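Local coordinates for flagellar hook-associated protein (Burkholderia pseudomallei, PDB 4UT1) that probably serves as a structural protein of the bacterial flagellum, forming part of the junction between the hook and the filament, at residues T122-V127 and L575-L580; S135-A140 and I444-P449; V231-G236 and V282-G287; V263-A268 and G274-L279. All coordinates share one frame; numbering follows the deposited sequence.

How the interactions relate
The chain first runs through helix 113-129 and the start of helix 134-193, which carry the leading segments of interactions 1 and 2, then reaches the antiparallel sheet of interactions 3 and 4. Interaction 4 closes the shortest loop, a beta hairpin, nested inside that of interaction 3. Both lie within the loop of interaction 2, closed at 444-449, itself within that of interaction 1, closed at 575-580. Interactions 1 and 2 touch through Val127 and Ala446, tying the helical region to helix 572-579 and the loop before strand 450-454. On the opposite side of the chain's centre, interactions 3 and 4 meet at Leu279, tying the sheet to the lead-in of helix 287-322.

Interaction 1 of 4, residues T122-V127 and L575-L580; sequences TGLQTV and LALSQL
Leu124 turns CG away from its carbonyl carbon (chi1 -64°) and keeps the branch extended beyond it, which sends CD1 across to Leu577. There the CD1 methyl of Leu124 meets CB of Leu577 at 3.7 Å, the two side chains crossing at a slant. Ser578, with OG held between its backbone N and carbonyl carbon (chi1 77°), folds its hydroxyl back onto its own helix and leaves CB facing helix 113-129. OG of Ser578 donates to the carbonyl O of Leu575 at 2.7 Å. That oxygen also accepts from the backbone N of Gln579, and both donors come from the same face of the carbonyl plane. With its hydroxyl so engaged, Ser578 meets the other helix mainly through carbon: its CB lies 3.6 Å from the backbone N of Gln125 and 3.9 Å from CB of Gln125. The small side chain thus sits directly against the opposing backbone, and the CA atoms of Leu124 and Ser578 are only 5.2 Å apart. Around this point Leu124 also touches Ala140 of helix 134-193, while Leu577 rests on Gln321 and Asn322 of helix 287-322. Gln125 lies at the exposed margin. The short helical segments run antiparallel at 166°, with axes 7.6 Å apart, a close antiparallel helix pair within a helical bundle, here joining parts of the chain far apart in sequence.

Interaction 2 of 4, residues S135-A140 and I444-P449; sequences SARQTA and IAAASP. With EDO (1,2-ethanediol), chain K.
A buried arginine joins the start of the long helix 134-193 to the loop that leads into strand 450-454. Arg137 reaches out from the helix with its chain extended from CG to NE, and NH1 donates to the carbonyl O of Ile444 at 2.8 Å. The bond is moderately bent, 149° at the hydrogen, and uses a lone pair in the carbonyl plane, although the oxygen lies somewhat out of the guanidinium plane. NH2 of Arg137 donates to a water at 2.8 Å, and this water also accepts from the backbone N of Ala446 at 3.0 Å, bridging helix and loop. CB of Ala446 packs obliquely against the guanidinium, 3.5 Å from NH2 of Arg137. One helical turn on from Arg137, CB of Ala140 meets CD1 of Ile444 at 3.8 Å, an apolar touch beside the polar one. NE of Arg137 binds the carbonyl O of Ala131, and NH1 also donates to that of Gly441. The buried guanidinium is therefore served largely by backbone oxygens and water: bonds on NE, NH1 and NH2 probably restrict its rotation, and the carbonyl dipoles probably offset its buried positive charge.

Interaction 3 of 4, residues V231-G236 and V282-G287; sequences VFLSGG and VSLTGG
Leu233 lays its CD1 methyl against CD2 of Leu284 at 4.2 Å, a loose apolar touch on the inner side of the contact. It lies where strand 228-233 of the six-stranded antiparallel sheet ends in a type I beta turn, Leu233 to Gly236, and meets the connection leading into helix 287-322. Leu284 starts out away from the turn, but its side chain bends back so that its end approaches Leu233. Both leucines also touch Leu279, and Leu284 reaches Leu289 and Leu293 of helix 287-322, so this small apolar cluster lies between the sheet and the helical part of the fold. The turn is closed by the backbone N of Gly236, which donates to the carbonyl O of Leu233 at 2.7 Å. In the connecting segment, Leu284 is the centre of an inverse gamma turn. Outside the leucine pair the contact is more exposed. CB of Ser234 approaches OG1 of Thr285 at 4.0 Å; the rotation of the threonine (chi1 52°) puts this hydroxyl, and not CG2, nearest to the serine. Gly235 brings bare backbone up to the 282-287 segment, its N lying 4.1 Å from the carbonyl O of Ser283. The hydroxyl of Ser283 is directed to the carbonyl O of Pro280. A water joins the two backbones: it donates to the carbonyl O of Thr285 at 2.8 Å and accepts only a weak bond, at 3.4 Å, from the backbone N of Ser234.

Interaction 4 of 4, residues V263-A268 and G274-L279; sequences VSKGVA and GPTQYL. With EDO (1,2-ethanediol), chain O.
Val263 and Tyr278 stand side by side on one face of the sheet and point the same way, forming a non-hydrogen-bonded antiparallel pair. CG1 of Val263 meets CD1 of Tyr278 at 3.6 Å, approaching the ring obliquely. On the opposite face Ser264 is paired with Gln277, and its OG, held between the backbone N and carbonyl carbon (chi1 63°), comes to 3.1 Å from CB of Gln277. The hydroxyl finds its polar partner in Gln237, while CD2 of Leu279 lies 4.1 Å from OG of Ser264. Between the two faces, the backbones of Ser264 and Gln277 form the hydrogen-bonded pair. N of Gln277 donates to O of Ser264 at 2.9 Å and almost straight, 177° at the hydrogen; N of Ser264 returns a bond to O of Gln277 at 3.0 Å, more bent at 153°. O of Gln277 also receives a CA-H...O contact from CA of Val263 at 3.1 Å. Toward the turn, Lys265 and Thr276 again run side by side. Strands 260-265 and 277-278 thus form a beta hairpin, the latter being the outermost strand of the six-stranded antiparallel sheet within this chain. Reciprocal backbone bonds fix the pairing, while the side chains add an apolar touch on the Val263 face and a buried, satisfied hydroxyl on the Ser264 face.

Interaction 1 of 4, residues T122-V127 and L575-L580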
loop_
_atom_site.group_PDB
_atom_site.type_symbol
_atom_site.label_atom_id
_atom_site.label_comp_id
_atom_site.label_asym_id
_atom_site.label_seq_id
_atom_site.Cartn_x
_atom_site.Cartn_y
_atom_site.Cartn_z
ATOM N N THR A 122 -17.958 1.851 14.112
ATOM C CA THR A 122 -18.935 2.060 15.187
ATOM C C THR A 122 -20.359 1.945 14.642
ATOM O O THR A 122 -21.274 1.525 15.351
ATOM C CB THR A 122 -18.738 3.402 15.923
ATOM O OG1 THR A 122 -19.010 4.506 15.050
ATOM C CG2 THR A 122 -17.308 3.504 16.452
ATOM N N GLY A 123 -20.544 2.275 13.375
ATOM C CA GLY A 123 -21.824 2.067 12.723
ATOM C C GLY A 123 -22.264 0.609 12.770
ATOM O O GLY A 123 -23.445 0.309 12.933
ATOM N N LEU A 124 -21.304 -0.298 12.630
ATOM C CA LEU A 124 -21.588 -1.730 12.619
ATOM C C LEU A 124 -21.910 -2.227 14.024
ATOM O O LEU A 124 -22.589 -3.233 14.201
ATOM C CB LEU A 124 -20.407 -2.493 12.015
ATOM C CG LEU A 124 -20.149 -2.168 10.535
ATOM C CD1 LEU A 124 -18.953 -2.961 9.985
ATOM C CD2 LEU A 124 -21.377 -2.478 9.704
ATOM N N GLN A 125 -21.416 -1.520 15.030
ATOM C CA GLN A 125 -21.784 -1.837 16.405
ATOM C C GLN A 125 -23.270 -1.547 16.641
ATOM O O GLN A 125 -23.963 -2.284 17.361
ATOM C CB GLN A 125 -20.907 -1.053 17.381
ATOM C CG GLN A 125 -21.320 -1.231 18.832
ATOM C CD GLN A 125 -20.200 -0.891 19.788
ATOM O OE1 GLN A 125 -19.352 -0.046 19.493
ATOM N NE2 GLN A 125 -20.179 -1.560 20.934
ATOM N N THR A 126 -23.760 -0.465 16.037
ATOM C CA THR A 126 -25.179 -0.137 16.091
ATOM C C THR A 126 -25.989 -1.242 15.440
ATOM O O THR A 126 -27.029 -1.651 15.954
ATOM C CB THR A 126 -25.462 1.217 15.401
ATOM O OG1 THR A 126 -24.759 2.239 16.108
ATOM C CG2 THR A 126 -26.933 1.530 15.398
ATOM N N VAL A 127 -25.496 -1.752 14.317
ATOM C CA VAL A 127 -26.174 -2.851 13.656
ATOM C C VAL A 127 -26.153 -4.072 14.584
ATOM O O VAL A 127 -27.125 -4.816 14.656
ATOM C CB VAL A 127 -25.528 -3.208 12.296
ATOM C CG1 VAL A 127 -26.071 -4.527 11.785
ATOM C CG2 VAL A 127 -25.754 -2.073 11.264
ATOM N N LEU A 575 -20.972 -7.512 15.522
ATOM C CA LEU A 575 -20.102 -7.173 16.641
ATOM C C LEU A 575 -18.646 -7.446 16.266
ATOM O O LEU A 575 -17.764 -6.624 16.528
ATOM C CB LEU A 575 -20.491 -7.955 17.911
ATOM C CG LEU A 575 -19.591 -7.679 19.126
ATOM C CD1 LEU A 575 -19.675 -6.222 19.500
ATOM C CD2 LEU A 575 -19.966 -8.542 20.329
ATOM N N ALA A 576 -18.399 -8.598 15.645
ATOM C CA ALA A 576 -17.053 -8.958 15.217
ATOM C C ALA A 576 -16.542 -7.968 14.151
ATOM O O ALA A 576 -15.387 -7.515 14.203
ATOM C CB ALA A 576 -17.024 -10.386 14.693
ATOM N N LEU A 577 -17.401 -7.631 13.197
ATOM C CA LEU A 577 -17.046 -6.630 12.186
ATOM C C LEU A 577 -16.605 -5.329 12.841
ATOM O O LEU A 577 -15.571 -4.773 12.471
ATOM C CB LEU A 577 -18.222 -6.358 11.243
ATOM C CG LEU A 577 -18.469 -7.384 10.142
ATOM C CD1 LEU A 577 -19.914 -7.311 9.687
ATOM C CD2 LEU A 577 -17.502 -7.149 8.960
ATOM N N SER A 578 -17.397 -4.849 13.808
ATOM C CA SER A 578 -17.130 -3.580 14.483
ATOM C C SER A 578 -15.796 -3.589 15.229
ATOM O O SER A 578 -15.128 -2.565 15.327
ATOM C CB SER A 578 -18.262 -3.224 15.464
ATOM O OG SER A 578 -18.157 -3.994 16.653
ATOM N N GLN A 579 -15.407 -4.745 15.756
ATOM C CA GLN A 579 -14.162 -4.829 16.512
ATOM C C GLN A 579 -12.907 -4.904 15.622
ATOM O O GLN A 579 -11.782 -4.840 16.121
ATOM C CB GLN A 579 -14.219 -6.029 17.460
ATOM C CG GLN A 579 -15.237 -5.853 18.596
ATOM C CD GLN A 579 -15.473 -7.153 19.359
ATOM O OE1 GLN A 579 -15.113 -8.236 18.890
ATOM N NE2 GLN A 579 -16.086 -7.050 20.536
ATOM N N LEU A 580 -13.093 -5.022 14.312
ATOM C CA LEU A 580 -11.959 -4.967 13.386
ATOM C C LEU A 580 -11.165 -3.664 13.494
ATOM O O LEU A 580 -10.004 -3.598 13.073
ATOM C CB LEU A 580 -12.434 -5.148 11.946
ATOM C CG LEU A 580 -12.925 -6.553 11.619
ATOM C CD1 LEU A 580 -13.500 -6.615 10.207
ATOM C CD2 LEU A 580 -11.786 -7.541 11.782
#

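Interaction 2 of 4, residues S135-A140 and I444-P449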
loop_
_atom_site.group_PDB
_atom_site.type_symbol
_atom_site.label_atom_id
_atom_site.label_comp_id
_atom_site.label_asym_id
_atom_site.label_seq_id
_atom_site.Cartn_x
_atom_site.Cartn_y
_atom_site.Cartn_z
ATOM N N SER A 135 -32.882 0.731 9.178
ATOM C CA SER A 135 -32.300 2.059 9.315
ATOM C C SER A 135 -30.845 2.005 9.764
ATOM O O SER A 135 -30.005 2.721 9.238
ATOM C CB SER A 135 -33.115 2.908 10.295
ATOM O OG SER A 135 -34.378 3.211 9.733
ATOM N N ALA A 136 -30.548 1.168 10.746
ATOM C CA ALA A 136 -29.178 1.029 11.214
ATOM C C ALA A 136 -28.279 0.534 10.072
ATOM O O ALA A 136 -27.111 0.914 9.971
ATOM C CB ALA A 136 -29.118 0.074 12.394
ATOM N N ARG A 137 -28.838 -0.309 9.212
ATOM C CA ARG A 137 -28.079 -0.870 8.100
ATOM C C ARG A 137 -27.865 0.209 7.049
ATOM O O ARG A 137 -26.789 0.318 6.462
ATOM C CB ARG A 137 -28.791 -2.085 7.512
ATOM C CG ARG A 137 -28.633 -3.338 8.405
ATOM C CD ARG A 137 -29.639 -4.420 8.109
ATOM N NE ARG A 137 -29.370 -5.611 8.919
ATOM C CZ ARG A 137 -28.626 -6.633 8.508
ATOM N NH1 ARG A 137 -28.064 -6.599 7.301
ATOM N NH2 ARG A 137 -28.427 -7.677 9.305
ATOM N N GLN A 138 -28.880 1.029 6.834
ATOM C CA GLN A 138 -28.747 2.141 5.894
ATOM C C GLN A 138 -27.684 3.143 6.355
ATOM O O GLN A 138 -26.896 3.649 5.549
ATOM C CB GLN A 138 -30.084 2.851 5.706
ATOM C CG GLN A 138 -30.051 3.796 4.525
ATOM C CD GLN A 138 -29.502 3.110 3.287
ATOM O OE1 GLN A 138 -30.111 2.174 2.757
ATOM N NE2 GLN A 138 -28.328 3.546 2.839
ATOM N N THR A 139 -27.662 3.427 7.652
ATOM C CA THR A 139 -26.662 4.328 8.217
ATOM C C THR A 139 -25.257 3.767 8.027
ATOM O O THR A 139 -24.339 4.491 7.621
ATOM C CB THR A 139 -26.924 4.589 9.696
ATOM O OG1 THR A 139 -28.137 5.342 9.826
ATOM C CG2 THR A 139 -25.784 5.376 10.330
ATOM N N ALA A 140 -25.095 2.479 8.305
ATOM C CA ALA A 140 -23.816 1.809 8.078
ATOM C C ALA A 140 -23.340 1.966 6.635
ATOM O O ALA A 140 -22.155 2.183 6.380
ATOM C CB ALA A 140 -23.921 0.327 8.438
ATOM N N ILE A 444 -25.123 -6.730 4.754
ATOM C CA ILE A 444 -24.317 -6.835 5.964
ATOM C C ILE A 444 -24.719 -8.124 6.699
ATOM O O ILE A 444 -25.879 -8.314 7.046
ATOM C CB ILE A 444 -24.490 -5.598 6.871
ATOM C CG1 ILE A 444 -24.017 -4.340 6.133
ATOM C CG2 ILE A 444 -23.710 -5.763 8.180
ATOM C CD1 ILE A 444 -24.440 -3.053 6.793
ATOM N N ALA A 445 -23.761 -9.020 6.884
ATOM C CA ALA A 445 -24.039 -10.308 7.512
ATOM C C ALA A 445 -23.838 -10.198 9.019
ATOM O O ALA A 445 -22.774 -10.518 9.532
ATOM C CB ALA A 445 -23.143 -11.390 6.919
ATOM N N ALA A 446 -24.869 -9.740 9.724
ATOM C CA ALA A 446 -24.746 -9.435 11.144
ATOM C C ALA A 446 -24.783 -10.676 12.031
ATOM O O ALA A 446 -24.274 -10.656 13.141
ATOM C CB ALA A 446 -25.849 -8.468 11.569
ATOM N N ALA A 447 -25.381 -11.741 11.533
ATOM C CA ALA A 447 -25.595 -12.939 12.346
ATOM C C ALA A 447 -24.463 -13.951 12.219
ATOM O O ALA A 447 -23.838 -14.062 11.170
ATOM C CB ALA A 447 -26.905 -13.577 11.961
ATOM N N SER A 448 -24.206 -14.696 13.291
ATOM C CA SER A 448 -23.345 -15.888 13.210
ATOM C C SER A 448 -24.069 -17.000 12.452
ATOM O O SER A 448 -25.282 -17.143 12.578
ATOM C CB SER A 448 -22.954 -16.380 14.604
ATOM O OG SER A 448 -22.231 -17.604 14.523
ATOM N N PRO A 449 -23.335 -17.789 11.656
ATOM C CA PRO A 449 -23.950 -18.924 10.948
ATOM C C PRO A 449 -24.299 -20.083 11.898
ATOM O O PRO A 449 -25.139 -20.920 11.583
ATOM C CB PRO A 449 -22.868 -19.368 9.960
ATOM C CG PRO A 449 -21.798 -18.311 10.004
ATOM C CD PRO A 449 -21.913 -17.618 11.317
HETATM C C1 EDO K . -26.740 -21.457 8.486
HETATM O O1 EDO K . -25.463 -21.345 9.119
HETATM C C2 EDO K . -27.226 -20.079 8.060
HETATM O O2 EDO K . -28.533 -20.201 7.487
HETATM O O HOH W 1 -27.737 -10.398 9.046
#

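Interaction 3 of 4, residues V231-G236 and V282-G287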
loop_
_atom_site.group_PDB
_atom_site.type_symbol
_atom_site.label_atom_id
_atom_site.label_comp_id
_atom_site.label_asym_id
_atom_site.label_seq_id
_atom_site.Cartn_x
_atom_site.Cartn_y
_atom_site.Cartn_z
ATOM N N VAL A 231 29.251 23.524 -19.812
ATOM C CA VAL A 231 28.298 23.313 -18.718
ATOM C C VAL A 231 27.832 21.873 -18.673
ATOM O O VAL A 231 27.485 21.283 -19.701
ATOM C CB VAL A 231 27.068 24.241 -18.834
ATOM C CG1 VAL A 231 26.183 24.097 -17.592
ATOM C CG2 VAL A 231 27.503 25.678 -19.002
ATOM N N PHE A 232 27.824 21.312 -17.466
ATOM C CA PHE A 232 27.455 19.923 -17.258
ATOM C C PHE A 232 26.443 19.797 -16.132
ATOM O O PHE A 232 26.506 20.538 -15.147
ATOM C CB PHE A 232 28.676 19.073 -16.912
ATOM C CG PHE A 232 29.733 19.063 -17.970
ATOM C CD1 PHE A 232 30.651 20.094 -18.057
ATOM C CD2 PHE A 232 29.820 18.007 -18.864
ATOM C CE1 PHE A 232 31.638 20.079 -19.036
ATOM C CE2 PHE A 232 30.796 17.983 -19.840
ATOM C CZ PHE A 232 31.708 19.019 -19.926
ATOM N N LEU A 233 25.516 18.862 -16.292
ATOM C CA LEU A 233 24.672 18.437 -15.177
ATOM C C LEU A 233 25.565 17.789 -14.140
ATOM O O LEU A 233 26.583 17.187 -14.485
ATOM C CB LEU A 233 23.587 17.464 -15.641
ATOM C CG LEU A 233 22.410 18.103 -16.382
ATOM C CD1 LEU A 233 21.510 17.033 -16.962
ATOM C CD2 LEU A 233 21.618 19.035 -15.472
ATOM N N SER A 234 25.186 17.904 -12.870
ATOM C CA SER A 234 26.013 17.391 -11.785
ATOM C C SER A 234 26.388 15.937 -12.020
ATOM O O SER A 234 27.457 15.494 -11.611
ATOM C CB SER A 234 25.291 17.530 -10.442
ATOM O OG SER A 234 24.942 18.877 -10.178
ATOM N N GLY A 235 25.509 15.204 -12.698
ATOM C CA GLY A 235 25.715 13.788 -12.946
ATOM C C GLY A 235 26.652 13.496 -14.095
ATOM O O GLY A 235 26.996 12.342 -14.338
ATOM N N GLY A 236 27.049 14.538 -14.819
ATOM C CA GLY A 236 28.034 14.399 -15.882
ATOM C C GLY A 236 27.554 14.747 -17.280
ATOM O O GLY A 236 28.364 14.997 -18.170
ATOM N N VAL A 282 17.779 9.678 -9.766
ATOM C CA VAL A 282 18.651 9.888 -8.620
ATOM C C VAL A 282 19.901 10.710 -8.964
ATOM O O VAL A 282 20.500 11.328 -8.086
ATOM C CB VAL A 282 19.076 8.540 -8.006
ATOM C CG1 VAL A 282 19.932 7.744 -9.001
ATOM C CG2 VAL A 282 19.816 8.758 -6.697
ATOM N N SER A 283 20.298 10.722 -10.235
ATOM C CA SER A 283 21.483 11.465 -10.644
ATOM C C SER A 283 21.157 12.941 -10.909
ATOM O O SER A 283 22.047 13.803 -10.953
ATOM C CB SER A 283 22.093 10.845 -11.903
ATOM O OG SER A 283 21.248 11.060 -13.026
ATOM N N LEU A 284 19.873 13.213 -11.101
ATOM C CA LEU A 284 19.398 14.540 -11.491
ATOM C C LEU A 284 19.124 15.416 -10.281
ATOM O O LEU A 284 18.009 15.880 -10.074
ATOM C CB LEU A 284 18.135 14.406 -12.340
ATOM C CG LEU A 284 18.379 13.839 -13.740
ATOM C CD1 LEU A 284 17.247 12.914 -14.182
ATOM C CD2 LEU A 284 18.548 14.976 -14.717
ATOM N N THR A 285 20.155 15.645 -9.482
ATOM C CA THR A 285 20.025 16.471 -8.295
ATOM C C THR A 285 20.080 17.965 -8.595
ATOM O O THR A 285 20.546 18.395 -9.656
ATOM C CB THR A 285 21.126 16.155 -7.295
ATOM O OG1 THR A 285 22.389 16.224 -7.969
ATOM C CG2 THR A 285 20.931 14.769 -6.729
ATOM N N GLY A 286 19.604 18.743 -7.631
ATOM C CA GLY A 286 19.674 20.188 -7.680
ATOM C C GLY A 286 18.570 20.805 -8.496
ATOM O O GLY A 286 18.044 20.170 -9.420
ATOM N N GLY A 287 18.237 22.052 -8.160
ATOM C CA GLY A 287 17.272 22.839 -8.898
ATOM C C GLY A 287 15.852 22.323 -8.799
ATOM O O GLY A 287 15.571 21.364 -8.066
HETATM O O HOH W 2 21.895 17.822 -12.003
#

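Interaction 4 of 4, residues V263-A268 and G274-L279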
loop_
_atom_site.group_PDB
_atom_site.type_symbol
_atom_site.label_atom_id
_atom_site.label_comp_id
_atom_site.label_asym_id
_atom_site.label_seq_id
_atom_site.Cartn_x
_atom_site.Cartn_y
_atom_site.Cartn_z
ATOM N N VAL A 263 15.497 12.863 -20.252
ATOM C CA VAL A 263 16.423 12.214 -21.153
ATOM C C VAL A 263 17.224 13.268 -21.882
ATOM O O VAL A 263 16.824 14.441 -21.950
ATOM C CB VAL A 263 15.705 11.311 -22.189
ATOM C CG1 VAL A 263 14.855 10.266 -21.483
ATOM C CG2 VAL A 263 14.851 12.144 -23.146
ATOM N N SER A 264 18.361 12.844 -22.414
ATOM C CA SER A 264 19.119 13.684 -23.335
ATOM C C SER A 264 18.993 13.125 -24.747
ATOM O O SER A 264 19.022 11.912 -24.946
ATOM C CB SER A 264 20.580 13.770 -22.917
ATOM O OG SER A 264 21.197 12.499 -22.977
ATOM N N LYS A 265 18.834 14.020 -25.717
ATOM C CA LYS A 265 18.630 13.626 -27.103
ATOM C C LYS A 265 19.858 13.941 -27.951
ATOM O O LYS A 265 19.797 13.903 -29.178
ATOM C CB LYS A 265 17.392 14.322 -27.678
ATOM C CG LYS A 265 16.125 14.105 -26.857
ATOM C CD LYS A 265 14.868 14.441 -27.652
ATOM C CE LYS A 265 14.665 13.465 -28.804
ATOM N NZ LYS A 265 14.504 12.056 -28.330
ATOM N N GLY A 266 20.974 14.231 -27.289
ATOM C CA GLY A 266 22.207 14.576 -27.981
ATOM C C GLY A 266 22.301 16.077 -28.199
ATOM O O GLY A 266 21.587 16.846 -27.565
ATOM N N VAL A 267 23.181 16.508 -29.098
ATOM C CA VAL A 267 23.299 17.934 -29.385
ATOM C C VAL A 267 22.027 18.462 -30.010
ATOM O O VAL A 267 21.348 17.753 -30.756
ATOM C CB VAL A 267 24.472 18.244 -30.334
ATOM C CG1 VAL A 267 25.785 17.903 -29.671
ATOM C CG2 VAL A 267 24.301 17.486 -31.633
ATOM N N ALA A 268 21.714 19.718 -29.708
ATOM C CA ALA A 268 20.526 20.362 -30.241
ATOM C C ALA A 268 20.657 20.595 -31.742
ATOM O O ALA A 268 21.741 20.901 -32.237
ATOM C CB ALA A 268 20.265 21.683 -29.519
ATOM N N GLY A 274 20.826 10.747 -31.874
ATOM C CA GLY A 274 21.316 9.420 -31.513
ATOM C C GLY A 274 20.479 8.836 -30.399
ATOM O O GLY A 274 19.614 9.540 -29.869
ATOM N N PRO A 275 20.731 7.560 -30.026
ATOM C CA PRO A 275 19.847 6.912 -29.047
ATOM C C PRO A 275 19.566 7.808 -27.846
ATOM O O PRO A 275 20.490 8.352 -27.221
ATOM C CB PRO A 275 20.627 5.645 -28.631
ATOM C CG PRO A 275 22.019 5.817 -29.177
ATOM C CD PRO A 275 21.888 6.718 -30.369
ATOM N N THR A 276 18.280 8.013 -27.588
ATOM C CA THR A 276 17.828 8.739 -26.413
ATOM C C THR A 276 18.480 8.157 -25.171
ATOM O O THR A 276 18.483 6.937 -24.974
ATOM C CB THR A 276 16.315 8.669 -26.277
ATOM O OG1 THR A 276 15.925 7.297 -26.181
ATOM C CG2 THR A 276 15.651 9.283 -27.496
ATOM N N GLN A 277 19.068 9.026 -24.359
ATOM C CA GLN A 277 19.760 8.608 -23.151
ATOM C C GLN A 277 18.892 8.838 -21.931
ATOM O O GLN A 277 18.479 9.967 -21.662
ATOM C CB GLN A 277 21.075 9.364 -22.984
ATOM C CG GLN A 277 22.140 8.963 -23.963
ATOM C CD GLN A 277 22.237 7.455 -24.127
ATOM O OE1 GLN A 277 22.015 6.938 -25.218
ATOM N NE2 GLN A 277 22.550 6.744 -23.043
ATOM N N TYR A 278 18.620 7.772 -21.192
ATOM C CA TYR A 278 17.827 7.883 -19.972
ATOM C C TYR A 278 18.680 8.304 -18.788
ATOM O O TYR A 278 19.458 7.503 -18.275
ATOM C CB TYR A 278 17.163 6.560 -19.615
ATOM C CG TYR A 278 16.024 6.116 -20.492
ATOM C CD1 TYR A 278 14.824 6.812 -20.523
ATOM C CD2 TYR A 278 16.129 4.950 -21.240
ATOM C CE1 TYR A 278 13.768 6.379 -21.312
ATOM C CE2 TYR A 278 15.086 4.505 -22.021
ATOM C CZ TYR A 278 13.910 5.220 -22.059
ATOM O OH TYR A 278 12.882 4.759 -22.851
ATOM N N LEU A 279 18.502 9.532 -18.321
ATOM C CA LEU A 279 19.192 9.986 -17.121
ATOM C C LEU A 279 18.434 9.539 -15.862
ATOM O O LEU A 279 17.263 9.882 -15.685
ATOM C CB LEU A 279 19.341 11.505 -17.137
ATOM C CG LEU A 279 19.740 12.137 -18.474
ATOM C CD1 LEU A 279 19.838 13.641 -18.335
ATOM C CD2 LEU A 279 21.053 11.557 -18.986
HETATM C C1 EDO O . 16.247 6.153 -16.133
HETATM O O1 EDO O . 15.491 5.067 -16.675
HETATM C C2 EDO O . 15.273 7.188 -15.590
HETATM O O2 EDO O . 15.379 8.391 -16.369
#